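Local coordinates for putative DNA ligase-like protein Rv0938/MT0965 (Mycobacterium tuberculosis, PDB 2IRU) that serves as the polymerase domain of LigD, which with Ku probably repairs DNA double-strand breaks by non-homologous end joining, at residues P23-T28 with R249-V254; G49-R54 with P116-V121; P77-A82 with P94-A99; E145-A150 with G225-D230; R157-L162 with Q204-A209. All blocks are in the same frame, centred on the assembly; numbering follows the deposited sequence.

Interactions 2 and 3 adjoin, their centres about 11 Å apart, and are the buried pair. In interaction 2 prolines pack with aromatic rings, two arginines cross, and a backbone bond ties the segments, whereas interaction 3 holds a strand pair by direct and water-mediated bonds; Ala52 N lies 3.0 Å from Pro94 O between them. Interactions 4 and 5 share helix 149-164 on the far side of the chain's centre from interaction 3. The former is a surface turn with one backbone bond and valine packing, the latter a mainly apolar helix contact without hydrogen bonds. Interaction 1, partly buried and apart, joins early and late parts of the chain through small side chains and one water.

Interaction 1: P23-T28 with R249-V254; sequences PATGTT and RTHPTV
Thr25 leans on His251 and Pro252, and its side chain divides the work between its two branches. CB carries OG1 in the position between the backbone N and the carbonyl carbon (chi1 54°), while CG2 lies anti to the carbonyl carbon. The methyl CG2 rests over one face of the His251 imidazole in a CH-pi contact, 4.0 Å from the ring centroid and displaced toward the rim at CD2. OG1 approaches Pro252 tip to tip, 3.6 Å from CD of the proline ring. The same OG1 is hydrogen-bonded to Thr27 OG1 at 2.7 Å, which ties the two threonine hydroxyls together across Gly26; Thr27 OG1 in turn sits 3.5 Å from Pro252 CG, so both oxygens border the CG-CD side of the pyrrolidine. Next to this, Ala24 CB packs 3.5 Å from Thr250 O. The polar link between the backbones passes through a water, which accepts from Ala24 N at 2.9 Å and donates to Thr250 O at 2.6 Å. Gly26 and Thr27 form a G1 beta bulge facing Tyr22; of the bulge, Thr27 is the residue that meets Pro252, the centre of an inverse gamma turn. Around them, Tyr22 of strand 20-22 and Tyr273 at the start of helix 273-283 both touch Thr27 and Pro252, Ile32 of helix 29-47 packs on Thr27, and Pro252 directly precedes strand 253-257 of the large mixed sheet.

Interaction 2: G49-R54 with P116-V121; sequences GRPATR and PQWRFV
Gly49 and Arg50 meet strand 118-122 and the residues leading into it where two parts of the primase-polymerase (AEP) domain come together, the strand 53-56 sheet and the large mixed sheet. Gly49 O accepts from Phe120 N at 2.8 Å, with the donor nearly in line with the carbonyl (C=O...N 161°), and Arg119 CA adds a C-H...O contact to the same oxygen. Gly49 has positive phi and packs against the Arg119 side chain.

Arg50 comes next. Its chain is extended from CG to NE and runs past the backbone of 116-118. NH1 donates to Pro116 O at 3.3 Å, tilted from both the carbonyl and the guanidinium planes, and Gln117 C lies at the guanidinium edge. Arg119 CG covers one face of the group over its centre, 3.6 Å above the plane, and the two guanidinium planes stand 73° apart. The proximity of the two like charges is probably eased by Asp291, which forms a salt bridge with Arg50 NH2; Thr135 OG1 also hydrogen-bonds that nitrogen.

Pro51 then packs, buried, against Pro116, Trp118 and Phe120. Its CD makes a CH-pi contact over the six-membered ring of Trp118, whose NE1 is bonded to Gly236 O, and also lies 3.5 Å from Phe120 CE2. Trp118 CZ3 lies over the centre of the Phe120 ring, 3.7 Å above its plane. The proline rings cross with unusually close packing: Pro51 CG is 3.4 Å from Pro116 CG.

Interaction 3: P77-A82 with P94-A99; sequences PWLSRA and PIIDSA
Ser80 bonds to both Ile95 and Asp97. Its carbonyl O accepts from Ile95 N at 2.9 Å in a fairly straight bond (165° at the hydrogen), although the N-H comes from well above the carbonyl plane; Pro94 CA adds a C-H...O contact at 3.3 Å. Its hydroxyl OG donates to Asp97 OD2 at 2.9 Å, on the syn side and 15° out of the carboxylate plane.

The companion strand bond is replaced by a water, which accepts from Ser80 N at 2.7 Å and donates to Ile95 O and to Asp97 OD1. Asp97 thus uses both carboxylate oxygens, one on the serine and one on the water, and its CG stands between the backbone N and the carbonyl carbon (chi1 56°), 3.7 Å from Ser80 OG.

Apolar contacts lie beyond: Ile95 CD1 touches Ala82 CB at 3.9 Å, and the Leu79 and Ile96 side chains lie side by side, pointing the same way, with CD2 against CD1. Arg81 and Pro94 form an antiparallel non-hydrogen-bonded pair. Arg81 folds back within its own segment and grips Leu79 O side-on with NE and NH2, both from one face of the carbonyl, while NH2 also bonds Pro76 O.

Farther out, Phe120 of strand 118-122 packs against Ala82 and Ile95, and Trp104 of helix 99-107 lies against Leu79 and Ile96. Ser98 OG caps that helix at Gly101 N. The whole is the open end of the beta hairpin 80-84/91-95, where the antiparallel pair splays apart around a bound water.

Interaction 4: E145-A150 with G225-D230; sequences EGVMMA and GKVFVD
Val147 and Val227 touch, with the same first torsion: in each, CG1 lies anti to the backbone N (chi1 178° and 179°) and CG2 anti to the carbonyl carbon. In Val147 this splits the two methyls between two partners. CG2 lies against the peptide that joins Gly225 and Lys226, 3.4 Å from Gly225 C and 3.5 Å from Lys226 N. CG1 reaches Val227 CG2 at 4.0 Å, and the two side chains cross at about a right angle. Just beside them the backbones are tied by Gly225 N donating to Glu145 O at 2.8 Å; the donor lies in the carbonyl plane, but the bond is bent, 138° at the hydrogen. Gly146 and Gly225 both have positive phi, which turns the chain on each side of this bond. The contact lies at the surface, just before the start of strand 227-230, whose other end carries Asp230, probably a manganese ligand of the polymerase site as in related enzymes. Gln151 of helix 149-164 bonds Gly225 O, Leu152 and Val155 of that helix cover Val227, and Leu141 of strand 129-143 packs on it from the sheet.

Interaction 5: R157-L162 with Q204-A209; sequences RAVRDL and QRLEQA
A helix-helix contact at the edge of the domain brings Leu206 of helix 192-209 against Ala158 and Val159 of helix 149-164. The axes of the short segments approach to 10.5 Å and cross at 120° in their N-to-C directions, so the helices meet steeply rather than lying alongside. Leu206 and Leu162 carry most of the contact. The CG of Leu206 stands anti to the backbone N (chi1 -169°); beyond it the two methyls part. CD1 presses on Ala158 CB at 3.5 Å, tight for a carbon pair, while CD2 meets Val159 CG2, also at 3.5 Å; valine and leucine cross at about a right angle. Leu162, one turn on from Ala158, touches both Leu206 and the aliphatic part of Arg205, and the leucine and arginine side chains slide past each other in opposite directions. The modelled positions of the Leu162 methyls are doubtful, so their exact spacing carries little weight. The direct contacts are mainly between apolar groups, without a hydrogen bond. Beneath them, Val214 of strand 214-215 packs on Leu206, Val229 of strand 227-230 comes close to the same leucine, and Leu141 of strand 129-143 lies near Val159, so both helices rest on the large mixed sheet.

Interaction 1: P23-T28 with R249-V254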
# COMPACT_ATOMS: atom_id res chain seq x y z
N PRO A 23 -17.33 11.92 8.29
CA PRO A 23 -18.14 13.01 8.86
C PRO A 23 -17.37 14.32 9.09
O PRO A 23 -17.96 15.41 9.02
CB PRO A 23 -18.64 12.45 10.21
CG PRO A 23 -18.63 10.94 10.04
CD PRO A 23 -17.41 10.67 9.08
N ALA A 24 -16.06 14.22 9.36
CA ALA A 24 -15.26 15.44 9.68
C ALA A 24 -15.19 16.40 8.49
O ALA A 24 -15.06 17.63 8.67
CB ALA A 24 -13.87 15.05 10.09
N THR A 25 -15.25 15.82 7.29
CA THR A 25 -15.02 16.58 6.05
C THR A 25 -16.25 16.53 5.10
O THR A 25 -16.30 17.33 4.15
CB THR A 25 -13.78 16.02 5.31
OG1 THR A 25 -13.95 14.61 5.10
CG2 THR A 25 -12.48 16.31 6.08
N GLY A 26 -17.21 15.63 5.38
CA GLY A 26 -18.42 15.46 4.56
C GLY A 26 -18.17 14.69 3.27
O GLY A 26 -19.04 14.67 2.37
N THR A 27 -17.01 14.03 3.19
CA THR A 27 -16.61 13.25 2.01
C THR A 27 -17.58 12.08 1.80
O THR A 27 -17.83 11.33 2.72
CB THR A 27 -15.15 12.71 2.17
OG1 THR A 27 -14.28 13.82 2.51
CG2 THR A 27 -14.70 12.07 0.84
N THR A 28 -18.14 11.99 0.60
CA THR A 28 -19.25 11.07 0.29
C THR A 28 -18.82 9.85 -0.53
O THR A 28 -17.71 9.79 -1.09
CB THR A 28 -20.33 11.75 -0.55
OG1 THR A 28 -19.77 12.11 -1.83
CG2 THR A 28 -20.91 12.99 0.13
N ARG A 249 -9.54 7.05 8.05
CA ARG A 249 -9.07 7.89 9.15
C ARG A 249 -10.02 9.07 9.19
O ARG A 249 -10.91 9.20 8.34
CB ARG A 249 -7.64 8.36 8.89
CG ARG A 249 -6.59 7.27 9.11
CD ARG A 249 -5.19 7.81 9.11
NE ARG A 249 -4.88 8.70 10.24
CZ ARG A 249 -4.55 8.29 11.47
NH1 ARG A 249 -4.49 7.00 11.77
NH2 ARG A 249 -4.27 9.19 12.41
N THR A 250 -9.83 9.93 10.18
CA THR A 250 -10.73 11.09 10.31
C THR A 250 -10.84 11.93 9.03
O THR A 250 -11.94 12.44 8.72
CB THR A 250 -10.36 11.98 11.52
OG1 THR A 250 -9.05 12.54 11.35
CG2 THR A 250 -10.43 11.14 12.78
N HIS A 251 -9.70 12.12 8.34
CA HIS A 251 -9.71 12.78 7.04
C HIS A 251 -9.38 11.77 5.95
O HIS A 251 -8.64 10.83 6.20
CB HIS A 251 -8.65 13.88 6.96
CG HIS A 251 -8.99 15.08 7.79
ND1 HIS A 251 -8.33 16.29 7.66
CD2 HIS A 251 -9.93 15.27 8.73
CE1 HIS A 251 -8.85 17.16 8.51
NE2 HIS A 251 -9.83 16.57 9.17
N PRO A 252 -9.88 11.99 4.74
CA PRO A 252 -9.59 11.13 3.59
C PRO A 252 -8.18 11.33 3.04
O PRO A 252 -7.99 11.87 1.93
CB PRO A 252 -10.64 11.56 2.57
CG PRO A 252 -10.93 12.97 2.90
CD PRO A 252 -10.81 13.08 4.39
N THR A 253 -7.19 10.98 3.86
CA THR A 253 -5.81 11.03 3.40
C THR A 253 -5.51 9.80 2.53
O THR A 253 -6.29 8.83 2.48
CB THR A 253 -4.85 11.12 4.58
OG1 THR A 253 -5.22 10.11 5.51
CG2 THR A 253 -4.95 12.52 5.25
N VAL A 254 -4.33 9.81 1.90
CA VAL A 254 -3.97 8.78 0.91
C VAL A 254 -2.54 8.28 1.12
O VAL A 254 -1.66 9.06 1.56
CB VAL A 254 -4.08 9.41 -0.54
CG1 VAL A 254 -3.53 8.48 -1.63
CG2 VAL A 254 -5.55 9.77 -0.87
O HOH W 1 -14.38 11.85 9.51

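Interaction 2: G49-R54 with P116-V121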
# COMPACT_ATOMS: atom_id res chain seq x y z
N GLY A 49 -1.97 -8.09 -10.41
CA GLY A 49 -1.37 -9.39 -10.11
C GLY A 49 -1.30 -9.71 -8.62
O GLY A 49 -0.81 -10.78 -8.25
N ARG A 50 -1.80 -8.81 -7.76
CA ARG A 50 -1.68 -9.01 -6.31
C ARG A 50 -3.03 -9.33 -5.68
O ARG A 50 -4.05 -8.74 -6.10
CB ARG A 50 -1.12 -7.75 -5.65
CG ARG A 50 0.23 -7.40 -6.27
CD ARG A 50 0.89 -6.14 -5.64
NE ARG A 50 1.94 -5.75 -6.58
CZ ARG A 50 3.19 -6.23 -6.59
NH1 ARG A 50 3.63 -7.05 -5.62
NH2 ARG A 50 4.01 -5.86 -7.56
N PRO A 51 -3.06 -10.20 -4.64
CA PRO A 51 -4.31 -10.42 -3.90
C PRO A 51 -4.66 -9.14 -3.15
O PRO A 51 -3.83 -8.61 -2.41
CB PRO A 51 -3.98 -11.53 -2.90
CG PRO A 51 -2.41 -11.42 -2.68
CD PRO A 51 -1.91 -10.93 -4.04
N ALA A 52 -5.89 -8.66 -3.35
CA ALA A 52 -6.33 -7.39 -2.72
C ALA A 52 -7.11 -7.66 -1.44
O ALA A 52 -8.24 -8.19 -1.50
CB ALA A 52 -7.19 -6.58 -3.68
N THR A 53 -6.50 -7.29 -0.31
CA THR A 53 -7.23 -7.23 0.99
C THR A 53 -7.98 -5.91 1.08
O THR A 53 -7.40 -4.87 0.80
CB THR A 53 -6.25 -7.42 2.16
OG1 THR A 53 -5.75 -8.76 2.13
CG2 THR A 53 -6.93 -7.18 3.51
N ARG A 54 -9.26 -5.96 1.44
CA ARG A 54 -10.07 -4.73 1.62
C ARG A 54 -10.22 -4.39 3.10
O ARG A 54 -10.29 -5.31 3.91
CB ARG A 54 -11.50 -4.91 1.03
CG ARG A 54 -11.56 -4.96 -0.52
CD ARG A 54 -11.12 -6.29 -1.09
NE ARG A 54 -12.16 -7.28 -0.82
CZ ARG A 54 -11.98 -8.58 -0.61
NH1 ARG A 54 -10.76 -9.14 -0.65
NH2 ARG A 54 -13.07 -9.35 -0.39
N PRO A 116 0.20 -7.48 -0.92
CA PRO A 116 1.58 -7.90 -0.59
C PRO A 116 2.56 -7.52 -1.69
O PRO A 116 2.14 -6.93 -2.69
CB PRO A 116 1.43 -9.42 -0.46
CG PRO A 116 0.38 -9.77 -1.60
CD PRO A 116 -0.61 -8.57 -1.51
N GLN A 117 3.84 -7.86 -1.50
CA GLN A 117 4.92 -7.40 -2.40
C GLN A 117 5.24 -8.43 -3.48
O GLN A 117 6.19 -8.24 -4.26
CB GLN A 117 6.19 -7.04 -1.58
CG GLN A 117 5.87 -6.14 -0.38
CD GLN A 117 4.96 -4.95 -0.77
OE1 GLN A 117 5.28 -4.19 -1.71
NE2 GLN A 117 3.80 -4.80 -0.06
N TRP A 118 4.46 -9.50 -3.50
CA TRP A 118 4.52 -10.52 -4.55
C TRP A 118 3.31 -10.48 -5.47
O TRP A 118 2.25 -9.95 -5.11
CB TRP A 118 4.71 -11.92 -3.95
CG TRP A 118 3.64 -12.32 -2.96
CD1 TRP A 118 3.71 -12.20 -1.58
CD2 TRP A 118 2.37 -12.93 -3.24
NE1 TRP A 118 2.58 -12.70 -1.00
CE2 TRP A 118 1.73 -13.16 -1.99
CE3 TRP A 118 1.70 -13.32 -4.43
CZ2 TRP A 118 0.46 -13.74 -1.89
CZ3 TRP A 118 0.43 -13.90 -4.32
CH2 TRP A 118 -0.18 -14.08 -3.06
N ARG A 119 3.48 -11.03 -6.67
CA ARG A 119 2.36 -11.23 -7.61
C ARG A 119 2.08 -12.71 -7.89
O ARG A 119 3.00 -13.55 -7.86
CB ARG A 119 2.64 -10.55 -8.93
CG ARG A 119 2.70 -9.05 -8.86
CD ARG A 119 3.26 -8.49 -10.14
NE ARG A 119 2.35 -8.62 -11.26
CZ ARG A 119 2.02 -7.61 -12.05
NH1 ARG A 119 2.58 -6.41 -11.84
NH2 ARG A 119 1.17 -7.78 -13.05
N PHE A 120 0.82 -13.02 -8.15
CA PHE A 120 0.47 -14.31 -8.76
C PHE A 120 1.17 -14.50 -10.11
O PHE A 120 1.37 -13.54 -10.88
CB PHE A 120 -1.03 -14.39 -8.96
CG PHE A 120 -1.79 -14.52 -7.69
CD1 PHE A 120 -1.85 -15.73 -7.02
CD2 PHE A 120 -2.48 -13.43 -7.18
CE1 PHE A 120 -2.55 -15.86 -5.82
CE2 PHE A 120 -3.22 -13.54 -5.98
CZ PHE A 120 -3.26 -14.72 -5.31
N VAL A 121 1.52 -15.75 -10.39
CA VAL A 121 2.12 -16.07 -11.67
C VAL A 121 1.39 -17.26 -12.25
O VAL A 121 1.06 -18.20 -11.52
CB VAL A 121 3.65 -16.37 -11.59
CG1 VAL A 121 4.42 -15.16 -11.08
CG2 VAL A 121 3.95 -17.61 -10.76

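Interaction 3: P77-A82 with P94-A99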
# COMPACT_ATOMS: atom_id res chain seq x y z
N PRO A 77 -19.05 -11.51 -10.82
CA PRO A 77 -18.35 -12.71 -11.34
C PRO A 77 -17.14 -12.37 -12.22
O PRO A 77 -16.25 -13.22 -12.44
CB PRO A 77 -19.42 -13.44 -12.16
CG PRO A 77 -20.69 -12.75 -11.85
CD PRO A 77 -20.44 -11.42 -11.31
N TRP A 78 -17.12 -11.14 -12.73
CA TRP A 78 -16.08 -10.73 -13.68
C TRP A 78 -14.78 -10.29 -13.01
O TRP A 78 -13.75 -10.08 -13.69
CB TRP A 78 -16.62 -9.64 -14.62
CG TRP A 78 -17.33 -8.49 -13.89
CD1 TRP A 78 -18.69 -8.29 -13.79
CD2 TRP A 78 -16.72 -7.41 -13.18
NE1 TRP A 78 -18.96 -7.15 -13.07
CE2 TRP A 78 -17.77 -6.58 -12.68
CE3 TRP A 78 -15.39 -7.04 -12.92
CZ2 TRP A 78 -17.53 -5.42 -11.93
CZ3 TRP A 78 -15.15 -5.86 -12.15
CH2 TRP A 78 -16.23 -5.08 -11.66
N LEU A 79 -14.78 -10.15 -11.67
CA LEU A 79 -13.52 -9.84 -10.98
C LEU A 79 -12.53 -10.99 -11.16
O LEU A 79 -12.89 -12.17 -11.04
CB LEU A 79 -13.79 -9.64 -9.49
CG LEU A 79 -14.39 -8.28 -9.12
CD1 LEU A 79 -14.94 -8.37 -7.69
CD2 LEU A 79 -13.31 -7.20 -9.20
N SER A 80 -11.28 -10.64 -11.50
CA SER A 80 -10.20 -11.63 -11.42
C SER A 80 -10.04 -12.09 -9.97
O SER A 80 -10.31 -11.34 -9.02
CB SER A 80 -8.91 -11.03 -11.95
OG SER A 80 -9.09 -10.71 -13.33
N ARG A 81 -9.60 -13.35 -9.80
CA ARG A 81 -9.35 -13.89 -8.48
C ARG A 81 -8.34 -15.01 -8.54
O ARG A 81 -8.14 -15.66 -9.59
CB ARG A 81 -10.64 -14.39 -7.82
CG ARG A 81 -11.27 -15.58 -8.56
CD ARG A 81 -12.76 -15.60 -8.32
NE ARG A 81 -13.46 -14.51 -9.02
CZ ARG A 81 -14.68 -14.07 -8.70
NH1 ARG A 81 -15.35 -14.60 -7.68
NH2 ARG A 81 -15.22 -13.06 -9.39
N ALA A 82 -7.70 -15.25 -7.40
CA ALA A 82 -6.75 -16.33 -7.31
C ALA A 82 -6.58 -16.77 -5.86
O ALA A 82 -6.90 -16.02 -4.95
CB ALA A 82 -5.43 -15.95 -7.95
N PRO A 94 -9.76 -11.30 -4.54
CA PRO A 94 -9.93 -10.59 -5.82
C PRO A 94 -8.56 -10.05 -6.21
O PRO A 94 -7.72 -9.83 -5.35
CB PRO A 94 -10.85 -9.41 -5.47
CG PRO A 94 -10.63 -9.17 -3.96
CD PRO A 94 -10.15 -10.49 -3.37
N ILE A 95 -8.33 -9.90 -7.50
CA ILE A 95 -7.16 -9.16 -8.01
C ILE A 95 -7.81 -7.97 -8.74
O ILE A 95 -8.61 -8.16 -9.63
CB ILE A 95 -6.35 -10.02 -9.00
CG1 ILE A 95 -5.76 -11.26 -8.30
CG2 ILE A 95 -5.27 -9.14 -9.73
CD1 ILE A 95 -5.32 -12.31 -9.29
N ILE A 96 -7.46 -6.76 -8.34
CA ILE A 96 -8.05 -5.57 -8.94
C ILE A 96 -7.12 -5.15 -10.06
O ILE A 96 -5.95 -4.87 -9.81
CB ILE A 96 -8.20 -4.45 -7.89
CG1 ILE A 96 -9.08 -4.97 -6.71
CG2 ILE A 96 -8.71 -3.18 -8.52
CD1 ILE A 96 -10.51 -5.37 -7.07
N ASP A 97 -7.65 -5.17 -11.29
CA ASP A 97 -6.80 -5.02 -12.49
C ASP A 97 -7.51 -4.23 -13.59
O ASP A 97 -7.06 -4.23 -14.74
CB ASP A 97 -6.29 -6.39 -13.00
CG ASP A 97 -7.43 -7.38 -13.28
OD1 ASP A 97 -8.63 -6.98 -13.32
OD2 ASP A 97 -7.11 -8.60 -13.49
N SER A 98 -8.59 -3.55 -13.20
CA SER A 98 -9.33 -2.68 -14.13
C SER A 98 -9.95 -1.53 -13.35
O SER A 98 -10.16 -1.60 -12.12
CB SER A 98 -10.46 -3.45 -14.82
OG SER A 98 -11.50 -3.78 -13.88
N ALA A 99 -10.24 -0.45 -14.08
CA ALA A 99 -10.91 0.70 -13.48
C ALA A 99 -12.25 0.30 -12.83
O ALA A 99 -12.59 0.74 -11.71
CB ALA A 99 -11.11 1.80 -14.54
O HOH W 2 -10.50 -8.02 -11.63

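Interaction 4: E145-A150 with G225-D230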
# COMPACT_ATOMS: atom_id res chain seq x y z
N GLU A 145 8.07 8.03 19.58
CA GLU A 145 7.73 9.20 20.37
C GLU A 145 8.82 10.27 20.26
O GLU A 145 10.01 9.97 20.42
CB GLU A 145 7.47 8.81 21.83
CG GLU A 145 6.85 9.92 22.70
CD GLU A 145 5.53 10.46 22.14
OE1 GLU A 145 4.82 9.73 21.41
OE2 GLU A 145 5.21 11.64 22.44
N GLY A 146 8.39 11.49 19.94
CA GLY A 146 9.29 12.64 19.80
C GLY A 146 10.16 12.76 18.56
O GLY A 146 11.01 13.66 18.48
N VAL A 147 9.99 11.86 17.59
CA VAL A 147 10.76 11.92 16.35
C VAL A 147 10.17 12.96 15.38
O VAL A 147 8.99 12.87 15.01
CB VAL A 147 10.85 10.53 15.65
CG1 VAL A 147 11.61 10.63 14.36
CG2 VAL A 147 11.51 9.49 16.56
N MET A 148 11.01 13.92 14.97
CA MET A 148 10.62 14.98 14.02
C MET A 148 10.77 14.55 12.55
O MET A 148 11.41 13.52 12.26
CB MET A 148 11.42 16.27 14.28
CG MET A 148 11.38 16.79 15.74
SD MET A 148 9.80 17.52 16.24
CE MET A 148 10.10 17.88 17.97
N MET A 149 10.20 15.35 11.64
CA MET A 149 10.32 15.10 10.20
C MET A 149 11.75 14.95 9.72
O MET A 149 12.07 13.97 9.06
CB MET A 149 9.64 16.21 9.38
CG MET A 149 8.44 15.78 8.51
SD MET A 149 8.38 14.12 7.80
CE MET A 149 7.14 13.44 8.91
N ALA A 150 12.62 15.90 10.05
CA ALA A 150 14.03 15.82 9.60
C ALA A 150 14.68 14.48 9.96
O ALA A 150 15.46 13.94 9.17
CB ALA A 150 14.85 17.00 10.13
N GLY A 225 12.03 7.97 20.48
CA GLY A 225 13.13 8.76 19.93
C GLY A 225 13.77 8.14 18.69
O GLY A 225 14.71 8.70 18.14
N LYS A 226 13.24 6.99 18.26
CA LYS A 226 13.78 6.27 17.10
C LYS A 226 12.75 6.01 16.02
O LYS A 226 11.55 5.87 16.29
CB LYS A 226 14.39 4.92 17.52
CG LYS A 226 15.48 5.08 18.57
CD LYS A 226 16.16 3.79 18.96
CE LYS A 226 17.11 4.15 20.10
NZ LYS A 226 17.70 3.01 20.84
N VAL A 227 13.25 5.93 14.78
CA VAL A 227 12.47 5.39 13.67
C VAL A 227 12.56 3.86 13.67
O VAL A 227 13.66 3.29 13.62
CB VAL A 227 12.93 5.94 12.29
CG1 VAL A 227 12.10 5.32 11.12
CG2 VAL A 227 12.83 7.45 12.28
N PHE A 228 11.41 3.21 13.72
CA PHE A 228 11.38 1.77 13.58
C PHE A 228 11.36 1.46 12.08
O PHE A 228 10.43 1.83 11.37
CB PHE A 228 10.11 1.21 14.25
CG PHE A 228 9.88 -0.25 14.01
CD1 PHE A 228 10.95 -1.13 13.88
CD2 PHE A 228 8.58 -0.74 13.92
CE1 PHE A 228 10.74 -2.52 13.65
CE2 PHE A 228 8.35 -2.11 13.70
CZ PHE A 228 9.43 -2.99 13.55
N VAL A 229 12.44 0.85 11.60
CA VAL A 229 12.55 0.47 10.20
C VAL A 229 12.03 -0.95 10.06
O VAL A 229 12.77 -1.91 10.24
CB VAL A 229 13.99 0.59 9.68
CG1 VAL A 229 14.09 0.21 8.22
CG2 VAL A 229 14.45 2.02 9.84
N ASP A 230 10.74 -1.05 9.78
CA ASP A 230 10.06 -2.33 9.78
C ASP A 230 10.23 -3.01 8.41
O ASP A 230 9.73 -2.52 7.37
CB ASP A 230 8.56 -2.12 10.11
CG ASP A 230 7.81 -3.45 10.34
OD1 ASP A 230 8.42 -4.52 10.31
OD2 ASP A 230 6.57 -3.41 10.54

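Interaction 5: R157-L162 with Q204-A209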
# COMPACT_ATOMS: atom_id res chain seq x y z
N ARG A 157 16.38 8.63 3.74
CA ARG A 157 17.48 8.87 2.81
C ARG A 157 18.60 7.87 3.07
O ARG A 157 19.28 7.43 2.14
CB ARG A 157 17.96 10.33 2.87
CG ARG A 157 16.98 11.35 2.27
CD ARG A 157 17.59 12.75 2.19
NE ARG A 157 18.11 13.19 3.47
CZ ARG A 157 17.44 13.91 4.37
NH1 ARG A 157 16.19 14.30 4.12
NH2 ARG A 157 18.04 14.26 5.51
N ALA A 158 18.78 7.50 4.34
CA ALA A 158 19.77 6.48 4.71
C ALA A 158 19.42 5.09 4.19
O ALA A 158 20.31 4.34 3.73
CB ALA A 158 20.00 6.49 6.21
N VAL A 159 18.14 4.72 4.27
CA VAL A 159 17.68 3.48 3.67
C VAL A 159 17.94 3.52 2.17
O VAL A 159 18.52 2.59 1.60
CB VAL A 159 16.17 3.23 3.94
CG1 VAL A 159 15.73 1.94 3.25
CG2 VAL A 159 15.91 3.18 5.45
N ARG A 160 17.51 4.62 1.54
CA ARG A 160 17.72 4.85 0.11
C ARG A 160 19.20 4.67 -0.26
O ARG A 160 19.51 4.07 -1.28
CB ARG A 160 17.28 6.25 -0.30
CG ARG A 160 17.45 6.52 -1.79
CD ARG A 160 17.50 8.00 -2.10
NE ARG A 160 18.56 8.69 -1.35
CZ ARG A 160 18.63 10.01 -1.20
NH1 ARG A 160 17.74 10.80 -1.78
NH2 ARG A 160 19.61 10.54 -0.48
N ASP A 161 20.09 5.20 0.57
CA ASP A 161 21.52 5.18 0.24
C ASP A 161 22.09 3.76 0.32
O ASP A 161 22.87 3.35 -0.56
CB ASP A 161 22.26 6.16 1.13
CG ASP A 161 21.96 7.63 0.78
OD1 ASP A 161 21.34 7.90 -0.28
OD2 ASP A 161 22.38 8.51 1.56
N LEU A 162 21.67 3.00 1.33
CA LEU A 162 22.09 1.59 1.45
C LEU A 162 21.60 0.77 0.25
O LEU A 162 22.33 -0.06 -0.31
CB LEU A 162 21.59 0.97 2.75
CG LEU A 162 22.23 1.14 4.13
CD1 LEU A 162 21.78 2.35 4.86
CD2 LEU A 162 21.92 -0.08 4.98
N GLN A 204 18.92 -3.83 9.90
CA GLN A 204 19.95 -4.06 10.93
C GLN A 204 21.23 -3.29 10.64
O GLN A 204 21.87 -2.78 11.56
CB GLN A 204 20.22 -5.55 11.11
CG GLN A 204 19.01 -6.25 11.70
CD GLN A 204 19.20 -7.75 11.86
OE1 GLN A 204 20.01 -8.37 11.17
NE2 GLN A 204 18.43 -8.34 12.77
N ARG A 205 21.58 -3.17 9.36
CA ARG A 205 22.76 -2.38 8.97
C ARG A 205 22.58 -0.91 9.30
O ARG A 205 23.52 -0.25 9.81
CB ARG A 205 23.09 -2.57 7.49
CG ARG A 205 24.33 -1.85 6.94
CD ARG A 205 24.40 -2.02 5.39
NE ARG A 205 24.26 -3.42 4.94
CZ ARG A 205 23.70 -3.81 3.79
NH1 ARG A 205 23.19 -2.92 2.93
NH2 ARG A 205 23.63 -5.10 3.48
N LEU A 206 21.37 -0.41 9.05
CA LEU A 206 21.05 0.98 9.38
C LEU A 206 21.08 1.19 10.89
O LEU A 206 21.63 2.19 11.37
CB LEU A 206 19.72 1.43 8.77
CG LEU A 206 19.47 2.94 8.87
CD1 LEU A 206 20.64 3.79 8.33
CD2 LEU A 206 18.18 3.28 8.14
N GLU A 207 20.51 0.24 11.62
CA GLU A 207 20.53 0.26 13.08
C GLU A 207 21.95 0.29 13.64
O GLU A 207 22.25 1.04 14.59
CB GLU A 207 19.75 -0.94 13.62
CG GLU A 207 19.79 -1.11 15.13
CD GLU A 207 18.77 -2.18 15.54
OE1 GLU A 207 18.85 -3.30 15.01
OE2 GLU A 207 17.88 -1.89 16.37
N GLN A 208 22.84 -0.49 13.04
CA GLN A 208 24.26 -0.47 13.42
C GLN A 208 24.90 0.91 13.19
O GLN A 208 25.72 1.39 14.01
CB GLN A 208 24.97 -1.54 12.59
CG GLN A 208 26.40 -1.76 12.86
CD GLN A 208 26.93 -2.96 12.08
OE1 GLN A 208 26.15 -3.71 11.48
NE2 GLN A 208 28.25 -3.13 12.07
N ALA A 209 24.53 1.53 12.07
CA ALA A 209 25.04 2.82 11.64
C ALA A 209 24.53 4.00 12.49
O ALA A 209 25.29 4.91 12.78
CB ALA A 209 24.73 3.07 10.17